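Local coordinates for P450 epoxidase (Sorangium cellulosum, PDB 1Q5D), which belongs to the cytochrome P450 family and holds a haem and a second bound ligand within a largely helical fold, at residues Ala157-Leu162 with Glu167-Phe172; Arg173-Ala178 with Glu204-Leu209; Asp135-Gln140 with Val146-Glu151. All blocks are in the same frame, centred on the assembly; numbering follows the deposited sequence.

Interaction 1 of 3, residues Ala157-Leu162 with Glu167-Phe172; sequences AISALL and ECDEKF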
loop_
_atom_site.group_PDB
_atom_site.type_symbol
_atom_site.label_atom_id
_atom_site.label_comp_id
_atom_site.label_asym_id
_atom_site.label_seq_id
_atom_site.Cartn_x
_atom_site.Cartn_y
_atom_site.Cartn_z
ATOM N N ALA A 157 13.561 -2.659 -4.773
ATOM C CA ALA A 157 12.981 -2.015 -5.959
ATOM C C ALA A 157 13.032 -0.500 -5.849
ATOM O O ALA A 157 13.503 0.206 -6.761
ATOM C CB ALA A 157 11.520 -2.460 -6.139
ATOM N N ILE A 158 12.516 0.013 -4.732
ATOM C CA ILE A 158 12.521 1.446 -4.514
ATOM C C ILE A 158 13.953 2.003 -4.469
ATOM O O ILE A 158 14.221 3.055 -5.033
ATOM C CB ILE A 158 11.758 1.802 -3.218
ATOM C CG1 ILE A 158 10.266 1.501 -3.397
ATOM C CG2 ILE A 158 11.958 3.260 -2.865
ATOM C CD1 ILE A 158 9.414 1.788 -2.159
ATOM N N SER A 159 14.846 1.304 -3.782
ATOM C CA SER A 159 16.246 1.734 -3.673
ATOM C C SER A 159 16.961 1.738 -5.024
ATOM O O SER A 159 17.814 2.585 -5.278
ATOM C CB SER A 159 17.008 0.841 -2.712
ATOM O OG SER A 159 16.781 1.260 -1.380
ATOM N N ALA A 160 16.627 0.777 -5.872
ATOM C CA ALA A 160 17.138 0.758 -7.239
ATOM C C ALA A 160 16.641 1.989 -7.996
ATOM O O ALA A 160 17.408 2.644 -8.707
ATOM C CB ALA A 160 16.715 -0.529 -7.946
ATOM N N LEU A 161 15.358 2.325 -7.832
ATOM C CA LEU A 161 14.793 3.499 -8.494
ATOM C C LEU A 161 15.454 4.790 -7.989
ATOM O O LEU A 161 15.603 5.774 -8.736
ATOM C CB LEU A 161 13.278 3.543 -8.268
ATOM C CG LEU A 161 12.496 4.779 -8.726
ATOM C CD1 LEU A 161 12.313 4.788 -10.248
ATOM C CD2 LEU A 161 11.145 4.853 -8.020
ATOM N N LEU A 162 15.841 4.772 -6.716
ATOM C CA LEU A 162 16.466 5.914 -6.062
ATOM C C LEU A 162 18.000 5.871 -6.167
ATOM O O LEU A 162 18.675 6.799 -5.728
ATOM C CB LEU A 162 16.085 5.933 -4.578
ATOM C CG LEU A 162 14.922 6.788 -4.059
ATOM C CD1 LEU A 162 13.908 7.245 -5.106
ATOM C CD2 LEU A 162 14.243 6.097 -2.856
ATOM N N GLU A 167 23.051 -1.955 0.530
ATOM C CA GLU A 167 23.474 -1.934 1.921
ATOM C C GLU A 167 22.460 -1.209 2.818
ATOM O O GLU A 167 22.278 -1.580 3.976
ATOM C CB GLU A 167 24.850 -1.270 2.030
ATOM C CG GLU A 167 25.529 -1.437 3.377
ATOM C CD GLU A 167 26.636 -0.420 3.599
ATOM O OE1 GLU A 167 27.276 -0.475 4.672
ATOM O OE2 GLU A 167 26.870 0.430 2.707
ATOM N N CYS A 168 21.810 -0.186 2.269
ATOM C CA CYS A 168 20.865 0.654 3.013
ATOM C C CYS A 168 19.438 0.120 3.034
ATOM O O CYS A 168 18.546 0.729 3.629
ATOM C CB CYS A 168 20.823 2.052 2.405
ATOM S SG CYS A 168 22.416 2.890 2.315
ATOM N N ASP A 169 19.223 -1.009 2.383
ATOM C CA ASP A 169 17.873 -1.521 2.197
ATOM C C ASP A 169 17.149 -1.777 3.511
ATOM O O ASP A 169 16.023 -1.329 3.696
ATOM C CB ASP A 169 17.903 -2.786 1.356
ATOM C CG ASP A 169 17.961 -2.486 -0.135
ATOM O OD1 ASP A 169 17.894 -3.439 -0.922
ATOM O OD2 ASP A 169 18.083 -1.337 -0.609
ATOM N N GLU A 170 17.803 -2.498 4.414
ATOM C CA GLU A 170 17.189 -2.887 5.679
ATOM C C GLU A 170 16.798 -1.686 6.520
ATOM O O GLU A 170 15.731 -1.674 7.124
ATOM C CB GLU A 170 18.109 -3.822 6.470
ATOM C CG GLU A 170 17.916 -5.293 6.121
ATOM C CD GLU A 170 16.478 -5.740 6.297
ATOM O OE1 GLU A 170 15.867 -5.384 7.332
ATOM O OE2 GLU A 170 15.953 -6.447 5.401
ATOM N N LYS A 171 17.656 -0.673 6.546
ATOM C CA LYS A 171 17.369 0.536 7.302
ATOM C C LYS A 171 16.221 1.336 6.694
ATOM O O LYS A 171 15.383 1.888 7.416
ATOM C CB LYS A 171 18.617 1.407 7.422
ATOM C CG LYS A 171 19.626 0.868 8.435
ATOM C CD LYS A 171 20.609 1.947 8.886
ATOM C CE LYS A 171 21.820 2.022 7.963
ATOM N NZ LYS A 171 22.981 2.705 8.642
ATOM N N PHE A 172 16.175 1.399 5.367
ATOM C CA PHE A 172 15.074 2.099 4.714
ATOM C C PHE A 172 13.738 1.364 4.811
ATOM O O PHE A 172 12.688 2.006 4.919
ATOM C CB PHE A 172 15.410 2.429 3.257
ATOM C CG PHE A 172 16.165 3.710 3.099
ATOM C CD1 PHE A 172 17.301 3.768 2.318
ATOM C CD2 PHE A 172 15.734 4.864 3.735
ATOM C CE1 PHE A 172 17.991 4.959 2.180
ATOM C CE2 PHE A 172 16.416 6.056 3.591
ATOM C CZ PHE A 172 17.549 6.100 2.821
#
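Ser159 reaches out from helix 154-161 and overlaps the carboxylate of Asp169, a polar link across the loop joining two consecutive helices of the cytochrome P450 fold, corresponding to helices E and F in the usual lettering. Ser159 OG donates a hydrogen bond to Asp169 OD2 over 3.0 Å. It arrives on the anti side of that oxygen, 31° out of the carboxylate plane. Ser159 CB also lies 3.2 Å from Asp169 OD2, and the acid thus rests against both the methylene and the hydroxyl. The CB of Asp169 does not point directly at the other helix; placing CG beside the backbone N and anti to the carbonyl carbon (chi1 -83°) swings the carboxylate across. The stronger partner of the acid is Arg156, just before 157-162, through a salt bridge at OD1; Ser159 adds its hydrogen bond at OD2, and together they should limit rotation of the carboxylate. Val164, in the connecting loop, touches both Ser159 and Phe172, while Phe172 packs onward against Leu208 and Val212 of helix 195-218. One turn along from Asp169, the Phe172 ring only grazes the serine, with its CD1 lying 4.5 Å from Ser159 OG.

Interaction 2 of 3, residues Arg173-Ala178 with Glu204-Leu209; sequences RRFGSA and EGLALL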
loop_
_atom_site.group_PDB
_atom_site.type_symbol
_atom_site.label_atom_id
_atom_site.label_comp_id
_atom_site.label_asym_id
_atom_site.label_seq_id
_atom_site.Cartn_x
_atom_site.Cartn_y
_atom_site.Cartn_z
ATOM N N ARG A 173 13.769 0.037 4.747
ATOM C CA ARG A 173 12.551 -0.737 4.915
ATOM C C ARG A 173 11.984 -0.519 6.310
ATOM O O ARG A 173 10.770 -0.443 6.487
ATOM C CB ARG A 173 12.801 -2.234 4.708
ATOM C CG ARG A 173 11.565 -3.065 5.005
ATOM C CD ARG A 173 11.605 -4.497 4.549
ATOM N NE ARG A 173 12.599 -5.294 5.268
ATOM C CZ ARG A 173 12.603 -5.502 6.575
ATOM N NH1 ARG A 173 11.672 -4.953 7.355
ATOM N NH2 ARG A 173 13.550 -6.264 7.113
ATOM N N ARG A 174 12.868 -0.437 7.297
ATOM C CA ARG A 174 12.450 -0.228 8.679
ATOM C C ARG A 174 11.845 1.148 8.812
ATOM O O ARG A 174 10.811 1.321 9.468
ATOM C CB ARG A 174 13.620 -0.427 9.657
ATOM C CG ARG A 174 14.019 -1.886 9.853
ATOM C CD ARG A 174 15.151 -2.123 10.872
ATOM N NE ARG A 174 15.164 -1.119 11.934
ATOM C CZ ARG A 174 16.140 -0.234 12.125
ATOM N NH1 ARG A 174 17.204 -0.220 11.328
ATOM N NH2 ARG A 174 16.053 0.644 13.118
ATOM N N PHE A 175 12.478 2.131 8.174
ATOM C CA PHE A 175 11.945 3.475 8.120
ATOM C C PHE A 175 10.553 3.480 7.456
ATOM O O PHE A 175 9.602 4.080 7.963
ATOM C CB PHE A 175 12.884 4.375 7.319
ATOM C CG PHE A 175 12.255 5.667 6.899
ATOM C CD1 PHE A 175 12.035 6.679 7.825
ATOM C CD2 PHE A 175 11.863 5.864 5.581
ATOM C CE1 PHE A 175 11.448 7.858 7.456
ATOM C CE2 PHE A 175 11.266 7.050 5.193
ATOM C CZ PHE A 175 11.064 8.058 6.122
ATOM N N GLY A 176 10.450 2.819 6.307
ATOM C CA GLY A 176 9.198 2.793 5.564
ATOM C C GLY A 176 8.073 2.202 6.388
ATOM O O GLY A 176 7.013 2.797 6.513
ATOM N N SER A 177 8.318 1.033 6.962
ATOM C CA SER A 177 7.303 0.333 7.732
ATOM C C SER A 177 6.933 1.090 9.025
ATOM O O SER A 177 5.747 1.178 9.391
ATOM C CB SER A 177 7.774 -1.104 7.997
ATOM O OG SER A 177 6.841 -1.800 8.783
ATOM N N ALA A 178 7.941 1.665 9.686
ATOM C CA ALA A 178 7.736 2.473 10.892
ATOM C C ALA A 178 6.964 3.754 10.607
ATOM O O ALA A 178 6.076 4.133 11.357
ATOM C CB ALA A 178 9.088 2.822 11.552
ATOM N N GLU A 204 16.054 7.827 12.284
ATOM C CA GLU A 204 17.180 7.224 11.596
ATOM C C GLU A 204 16.974 7.312 10.078
ATOM O O GLU A 204 17.889 7.707 9.331
ATOM C CB GLU A 204 17.337 5.766 12.017
ATOM C CG GLU A 204 18.377 5.004 11.204
ATOM C CD GLU A 204 18.626 3.610 11.734
ATOM O OE1 GLU A 204 17.736 2.735 11.578
ATOM O OE2 GLU A 204 19.713 3.388 12.312
ATOM N N GLY A 205 15.763 6.971 9.634
ATOM C CA GLY A 205 15.435 6.992 8.216
ATOM C C GLY A 205 15.505 8.372 7.577
ATOM O O GLY A 205 16.015 8.531 6.457
ATOM N N LEU A 206 14.974 9.370 8.272
ATOM C CA LEU A 206 14.982 10.727 7.767
ATOM C C LEU A 206 16.410 11.246 7.649
ATOM O O LEU A 206 16.728 11.937 6.679
ATOM C CB LEU A 206 14.129 11.656 8.639
ATOM C CG LEU A 206 12.608 11.502 8.549
ATOM C CD1 LEU A 206 11.930 12.269 9.666
ATOM C CD2 LEU A 206 12.085 11.963 7.186
ATOM N N ALA A 207 17.261 10.899 8.626
ATOM C CA ALA A 207 18.682 11.270 8.588
ATOM C C ALA A 207 19.366 10.661 7.370
ATOM O O ALA A 207 20.058 11.354 6.625
ATOM C CB ALA A 207 19.396 10.807 9.857
ATOM N N LEU A 208 19.180 9.360 7.204
ATOM C CA LEU A 208 19.720 8.617 6.078
ATOM C C LEU A 208 19.250 9.211 4.751
ATOM O O LEU A 208 20.046 9.411 3.826
ATOM C CB LEU A 208 19.290 7.165 6.177
ATOM C CG LEU A 208 20.268 6.115 5.670
ATOM C CD1 LEU A 208 19.773 4.728 6.039
ATOM C CD2 LEU A 208 20.448 6.236 4.176
ATOM N N LEU A 209 17.955 9.493 4.660
ATOM C CA LEU A 209 17.399 10.116 3.468
ATOM C C LEU A 209 18.097 11.443 3.181
ATOM O O LEU A 209 18.443 11.734 2.033
ATOM C CB LEU A 209 15.887 10.323 3.624
ATOM C CG LEU A 209 15.195 11.042 2.466
ATOM C CD1 LEU A 209 15.402 10.297 1.154
ATOM C CD2 LEU A 209 13.720 11.224 2.765
#
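This is a helix-helix packing contact between 169-182 and 195-218, the F and G helices of the P450 fold, with Phe175 pressed on Gly205 and a salt bridge between Arg174 and Glu204 at the partly exposed border. The local axes approach to 9.2 Å and cross at -126°, running closer to antiparallel than parallel. Gly205 has no side chain, and the phenyl ring can settle directly on its backbone: Phe175 CD1 is 3.4 Å from Gly205 CA, and the carbonyl carbon of Gly205 lies over one ring face. Phe175 CG is anti to its own backbone N (chi1 165°), which carries the ring across to the neighbouring helix. Farther out, Phe175 CE1 meets Leu206 CG at 4.0 Å, the two side chains crossing at about a right angle. Ile252 of helix 241-255 also touches the Phe175 side chain, which is about 9 Å from the bound ligand EPB. At the border Glu204 OE1 takes both terminal nitrogens of Arg174, NH1 at 3.0 Å and NH2 at 3.1 Å. Both hydrogen bonds are weak because they are strongly bent, and the guanidinium and carboxylate planes stand 80° apart. With a single oxygen facing the guanidinium rather than two matched pairs, the attraction is probably more electrostatic than directional, and the close fit of the pair rests largely on Phe175 and Gly205.

Interaction 3 of 3, residues Asp135-Gln140 with Val146-Glu151; sequences DARSGQ and VRDYAE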
loop_
_atom_site.group_PDB
_atom_site.type_symbol
_atom_site.label_atom_id
_atom_site.label_comp_id
_atom_site.label_asym_id
_atom_site.label_seq_id
_atom_site.Cartn_x
_atom_site.Cartn_y
_atom_site.Cartn_z
ATOM N N ASP A 135 17.740 -18.537 -4.052
ATOM C CA ASP A 135 18.978 -19.303 -3.916
ATOM C C ASP A 135 19.428 -19.407 -2.461
ATOM O O ASP A 135 19.865 -20.465 -2.013
ATOM C CB ASP A 135 20.083 -18.663 -4.747
ATOM C CG ASP A 135 19.897 -18.893 -6.229
ATOM O OD1 ASP A 135 20.615 -18.250 -7.021
ATOM O OD2 ASP A 135 19.056 -19.697 -6.698
ATOM N N ALA A 136 19.319 -18.298 -1.734
ATOM C CA ALA A 136 19.727 -18.232 -0.334
ATOM C C ALA A 136 18.961 -19.174 0.604
ATOM O O ALA A 136 19.503 -19.602 1.618
ATOM C CB ALA A 136 19.641 -16.786 0.182
ATOM N N ARG A 137 17.710 -19.502 0.286
ATOM C CA ARG A 137 16.878 -20.205 1.265
ATOM C C ARG A 137 16.043 -21.379 0.763
ATOM O O ARG A 137 15.451 -22.102 1.566
ATOM C CB ARG A 137 15.979 -19.213 2.008
ATOM C CG ARG A 137 16.738 -18.204 2.861
ATOM C CD ARG A 137 16.082 -17.899 4.192
ATOM N NE ARG A 137 16.546 -18.796 5.248
ATOM C CZ ARG A 137 15.919 -19.904 5.628
ATOM N NH1 ARG A 137 14.786 -20.281 5.041
ATOM N NH2 ARG A 137 16.429 -20.643 6.603
ATOM N N SER A 138 15.974 -21.574 -0.548
ATOM C CA SER A 138 15.104 -22.612 -1.097
ATOM C C SER A 138 15.470 -24.021 -0.619
ATOM O O SER A 138 14.679 -24.960 -0.765
ATOM C CB SER A 138 15.116 -22.566 -2.622
ATOM O OG SER A 138 16.437 -22.664 -3.122
ATOM N N GLY A 139 16.657 -24.162 -0.037
ATOM C CA GLY A 139 17.184 -25.469 0.319
ATOM C C GLY A 139 16.621 -26.066 1.597
ATOM O O GLY A 139 16.642 -27.289 1.779
ATOM N N GLN A 140 16.109 -25.206 2.477
ATOM C CA GLN A 140 15.581 -25.638 3.770
ATOM C C GLN A 140 14.342 -26.518 3.658
ATOM O O GLN A 140 13.792 -26.710 2.570
ATOM C CB GLN A 140 15.266 -24.433 4.662
ATOM C CG GLN A 140 15.929 -23.138 4.239
ATOM C CD GLN A 140 17.434 -23.152 4.426
ATOM O OE1 GLN A 140 18.135 -22.276 3.907
ATOM N NE2 GLN A 140 17.937 -24.143 5.162
ATOM N N VAL A 146 6.826 -14.669 3.421
ATOM C CA VAL A 146 6.994 -13.327 3.931
ATOM C C VAL A 146 8.456 -13.047 4.266
ATOM O O VAL A 146 9.124 -12.318 3.536
ATOM C CB VAL A 146 6.073 -13.024 5.140
ATOM C CG1 VAL A 146 6.363 -11.625 5.684
ATOM C CG2 VAL A 146 4.612 -13.128 4.724
ATOM N N ARG A 147 8.954 -13.631 5.358
ATOM C CA ARG A 147 10.273 -13.260 5.881
ATOM C C ARG A 147 11.453 -13.598 4.955
ATOM O O ARG A 147 12.439 -12.867 4.917
ATOM C CB ARG A 147 10.499 -13.860 7.286
ATOM C CG ARG A 147 11.928 -13.669 7.824
ATOM C CD ARG A 147 12.268 -14.429 9.122
ATOM N NE ARG A 147 11.409 -15.592 9.362
ATOM C CZ ARG A 147 11.662 -16.827 8.931
ATOM N NH1 ARG A 147 12.754 -17.089 8.217
ATOM N NH2 ARG A 147 10.815 -17.807 9.212
ATOM N N ASP A 148 11.353 -14.696 4.213
ATOM C CA ASP A 148 12.451 -15.141 3.364
ATOM C C ASP A 148 12.355 -14.629 1.917
ATOM O O ASP A 148 13.259 -14.863 1.103
ATOM C CB ASP A 148 12.503 -16.668 3.342
ATOM C CG ASP A 148 12.631 -17.267 4.720
ATOM O OD1 ASP A 148 13.380 -16.711 5.544
ATOM O OD2 ASP A 148 12.025 -18.308 5.059
ATOM N N TYR A 149 11.266 -13.947 1.585
ATOM C CA TYR A 149 11.020 -13.628 0.178
ATOM C C TYR A 149 10.404 -12.265 -0.014
ATOM O O TYR A 149 11.089 -11.329 -0.408
ATOM C CB TYR A 149 10.134 -14.698 -0.450
ATOM C CG TYR A 149 10.105 -14.693 -1.967
ATOM C CD1 TYR A 149 11.285 -14.755 -2.709
ATOM C CD2 TYR A 149 8.897 -14.646 -2.654
ATOM C CE1 TYR A 149 11.266 -14.769 -4.095
ATOM C CE2 TYR A 149 8.861 -14.669 -4.050
ATOM C CZ TYR A 149 10.049 -14.726 -4.762
ATOM O OH TYR A 149 10.029 -14.745 -6.137
ATOM N N ALA A 150 9.107 -12.154 0.265
ATOM C CA ALA A 150 8.382 -10.924 -0.007
ATOM C C ALA A 150 8.992 -9.735 0.725
ATOM O O ALA A 150 9.072 -8.630 0.188
ATOM C CB ALA A 150 6.865 -11.079 0.345
ATOM N N GLU A 151 9.421 -9.965 1.962
ATOM C CA GLU A 151 9.948 -8.889 2.794
ATOM C C GLU A 151 11.189 -8.233 2.191
ATOM O O GLU A 151 11.454 -7.052 2.411
ATOM C CB GLU A 151 10.308 -9.470 4.156
ATOM C CG GLU A 151 10.540 -8.470 5.264
ATOM C CD GLU A 151 10.665 -9.181 6.602
ATOM O OE1 GLU A 151 9.623 -9.583 7.147
ATOM O OE2 GLU A 151 11.807 -9.366 7.075
#
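A salt-bridge network made by Arg137, Asp148 and Arg147 spans the connection from the end of helix 123-137 to the short helix 146-150, which in P450 lettering is the passage from helix D into the E region. Arg137 sends its side chain across to Asp148. The chain bends at chi2 and again at chi3 (90°), bringing CD against the carboxylate, 3.2 Å from Asp148 OD1. Beyond it, Arg137 NH1 stands 3.4 Å from Asp148 OD2, a salt bridge without a hydrogen bond, and the guanidinium and carboxylate planes are 25° apart. Gln140 OE1 sits 3.6 Å above one face of the same guanidinium, toward its rim; Gln140 closes the type I turn that begins at Arg137. Asp148 is gripped more firmly from its own helix, where Arg147 NH1 comes within 2.8 Å of Asp148 OD1. Its OD2 in addition accepts a hydrogen bond from the backbone N of Asp144, in strand 143-144, and Phe143 of that strand touches the side chains of both Arg137 and Asp148. Helix 146-150 itself is widened into a pi-type turn, with Glu151 N bonded to Val146 O at 2.8 Å. One buried carboxylate therefore meets two arginines, whose NH1 atoms (Arg137 NH1 to Arg147 NH1) are 4.9 Å apart, and a backbone N-H. It probably offsets the repulsion between these like charges, and such surroundings would probably favour its charged form, with Arg147 the closer counterion and Arg137 adding an attraction without a hydrogen bond.

From the N terminus, interaction 3 comes first, closing the short excursion through strand 143-144 that separates helix 123-137 from helix 146-150. Helix 154-161 follows, and interaction 1 closes the next loop by folding the start of helix 169-182 back on it. Interaction 2 then spans 25 residues to bring helix 195-218 alongside 169-182. The three are in series, neither nested nor crossed. Interactions 1 and 2 share helix 169-182 and pack together where the Phe172 ring meets Leu208. Interactions 2 and 3, with centres about 23 Å apart, still meet through a long, weak ion pair between Arg173 and Glu151.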